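Local structure of inositol-1-monophosphatase (Thermotoga maritima, 2P3N) at the interface of chains A and B. The protein hydrolyses inositol 1-phosphate, fructose 1,6-bisphosphate and several other phosphate esters with the help of magnesium, working as a homotetramer. Sequence-based numbering; all coordinates share one arbitrary frame. Chains: chain A/B, Inositol-1-monophosphatase.

The interface of chains A and B. Residues chain A 145, 147, 169-170, 172, 188, 190; chain B 37, 85-86, 89, 91.
The imidazole of B:His89 takes the methyl CG2 of A:Val147 over one face, 3.4 Å from the ring centroid, a CH-pi contact displaced toward the CD2-NE2 rim; the methyl is modelled too close to the ring, so the tightness carries no weight. At the ring's edge, in plane, the backbone O of A:Glu145 faces CE1, though A:Glu145 is poorly ordered and its placement less certain, while the carboxylate of A:Asp190 stands nearly upright to the ring, the two planes 84° apart. The guanidinium of A:Arg169 comes to the NE2 corner: its NH1 lies 2.8 Å from B:His89 NE2, a hydrogen bond if that nitrogen carries no hydrogen, with the two planes turned 44° from each other. Bends at chi2 and chi3 fold the arginine chain back so that NH1 reaches the ring, and its own edge meets CG2 of B:Ile85. On one face of this guanidinium sits, with the same uncertainty, the backbone C of A:Glu145. Across from B:Asn86, the edge of the A:Arg172 guanidinium offers NE and NH1 to the amide oxygen OD1; both bonds are weak, NE to OD1 being 3.3 Å, and the planes are almost perpendicular, at 82°.

On the same side of the ring as the valine methyl, A:Asp190 OD2 accepts the backbone N of A:Val147 through its anti lone pair, tying together two residues that meet the histidine. An alanine in place of B:His89 would probably leave A:Arg169 NH1 without its ring partner and open a gap beside the A:Val147 methyl. Apolar packing continues from CG2 of B:Ile85, 3.7 Å from A:Val147 CG2, and from B:Leu91 CD2, 3.7 Å from A:Arg188 CB.

Chain B supplies the short helix 84-89 and the loop residue B:Leu91; chain A answers with strands 147-150 and 170-172 and nearby loops. This patch belongs to a two-fold interface of the tetramer. By similarity A:Arg172 binds substrate, so subunit packing and active site probably lie close together here.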
# COMPACT_ATOMS: atom_id res chain seq x y z
N GLU A 145 -22.74 -2.09 21.71
CA GLU A 145 -21.89 -1.23 20.90
C GLU A 145 -20.58 -1.97 20.63
O GLU A 145 -19.52 -1.36 20.47
CB GLU A 145 -21.59 0.08 21.65
CG GLU A 145 -20.80 -0.09 22.95
CD GLU A 145 -20.23 1.22 23.49
OE1 GLU A 145 -19.42 1.86 22.78
OE2 GLU A 145 -20.58 1.60 24.63
N VAL A 147 -18.32 -5.30 18.59
CA VAL A 147 -18.14 -6.13 17.41
C VAL A 147 -17.19 -7.23 17.83
O VAL A 147 -16.01 -6.98 18.13
CB VAL A 147 -17.54 -5.34 16.23
CG1 VAL A 147 -17.31 -6.26 15.05
CG2 VAL A 147 -18.48 -4.23 15.84
N ARG A 169 -23.50 -5.69 18.42
CA ARG A 169 -23.55 -4.82 17.24
C ARG A 169 -23.37 -5.65 15.97
O ARG A 169 -24.13 -5.50 15.01
CB ARG A 169 -22.44 -3.76 17.34
CG ARG A 169 -22.31 -2.85 16.13
CD ARG A 169 -23.22 -1.65 16.21
NE ARG A 169 -22.81 -0.67 17.23
CZ ARG A 169 -21.66 -0.00 17.21
NH1 ARG A 169 -20.78 -0.20 16.23
NH2 ARG A 169 -21.38 0.88 18.16
N ARG A 170 -22.36 -6.53 15.98
CA ARG A 170 -22.08 -7.39 14.83
C ARG A 170 -20.98 -8.42 15.11
O ARG A 170 -20.08 -8.17 15.92
CB ARG A 170 -21.67 -6.53 13.63
CG ARG A 170 -21.67 -7.27 12.31
CD ARG A 170 -22.33 -6.43 11.23
NE ARG A 170 -23.53 -5.77 11.75
CZ ARG A 170 -24.41 -5.14 10.99
NH1 ARG A 170 -24.24 -5.08 9.68
NH2 ARG A 170 -25.47 -4.57 11.55
N ARG A 172 -17.91 -10.99 13.55
CA ARG A 172 -17.02 -11.18 12.41
C ARG A 172 -16.30 -12.52 12.35
O ARG A 172 -15.91 -13.09 13.38
CB ARG A 172 -15.97 -10.06 12.35
CG ARG A 172 -16.53 -8.68 12.02
CD ARG A 172 -17.34 -8.71 10.71
NE ARG A 172 -18.02 -7.45 10.43
CZ ARG A 172 -19.27 -7.35 9.99
NH1 ARG A 172 -19.80 -6.15 9.76
NH2 ARG A 172 -20.00 -8.44 9.79
N ARG A 188 -9.68 -2.71 17.00
CA ARG A 188 -10.56 -2.93 15.87
C ARG A 188 -11.77 -3.78 16.21
O ARG A 188 -12.87 -3.53 15.71
CB ARG A 188 -9.76 -3.54 14.72
CG ARG A 188 -8.60 -2.67 14.29
CD ARG A 188 -8.06 -3.08 12.95
NE ARG A 188 -7.10 -2.10 12.47
CZ ARG A 188 -6.52 -2.16 11.28
NH1 ARG A 188 -6.82 -3.16 10.45
NH2 ARG A 188 -5.66 -1.22 10.91
N ASP A 190 -13.85 -6.06 19.53
CA ASP A 190 -14.02 -6.02 20.97
C ASP A 190 -13.65 -7.30 21.69
O ASP A 190 -13.21 -7.27 22.84
CB ASP A 190 -15.45 -5.58 21.28
CG ASP A 190 -15.75 -4.18 20.75
OD1 ASP A 190 -15.10 -3.22 21.21
OD2 ASP A 190 -16.62 -4.04 19.86
N ILE B 37 -26.17 2.02 11.68
CA ILE B 37 -25.76 3.39 11.94
C ILE B 37 -25.46 4.25 10.71
O ILE B 37 -25.59 3.80 9.56
CB ILE B 37 -24.53 3.42 12.89
CG1 ILE B 37 -23.31 2.80 12.21
CG2 ILE B 37 -24.85 2.66 14.17
CD1 ILE B 37 -22.08 2.71 13.11
N ILE B 85 -20.25 0.13 10.24
CA ILE B 85 -19.90 -0.44 11.54
C ILE B 85 -18.39 -0.73 11.59
O ILE B 85 -17.71 -0.46 12.59
CB ILE B 85 -20.67 -1.76 11.79
CG1 ILE B 85 -22.17 -1.48 11.91
CG2 ILE B 85 -20.13 -2.47 13.03
CD1 ILE B 85 -22.81 -1.02 10.61
N ASN B 86 -17.89 -1.30 10.50
CA ASN B 86 -16.48 -1.63 10.35
C ASN B 86 -15.71 -0.34 10.34
O ASN B 86 -14.77 -0.17 11.12
CB ASN B 86 -16.24 -2.36 9.04
CG ASN B 86 -16.59 -3.82 9.11
OD1 ASN B 86 -16.92 -4.34 10.18
ND2 ASN B 86 -16.50 -4.51 7.97
N HIS B 89 -15.40 0.97 13.76
CA HIS B 89 -14.51 0.23 14.66
C HIS B 89 -13.04 0.17 14.26
O HIS B 89 -12.18 -0.07 15.10
CB HIS B 89 -15.06 -1.18 14.89
CG HIS B 89 -16.23 -1.21 15.82
ND1 HIS B 89 -16.08 -1.20 17.19
CD2 HIS B 89 -17.56 -1.18 15.59
CE1 HIS B 89 -17.27 -1.18 17.77
NE2 HIS B 89 -18.19 -1.16 16.82
N LEU B 91 -12.07 -1.45 11.09
CA LEU B 91 -11.84 -2.61 10.26
C LEU B 91 -11.70 -2.23 8.79
O LEU B 91 -12.47 -1.42 8.26
CB LEU B 91 -12.96 -3.63 10.42
CG LEU B 91 -12.94 -4.31 11.78
CD1 LEU B 91 -14.14 -5.25 11.91
CD2 LEU B 91 -11.63 -5.08 11.94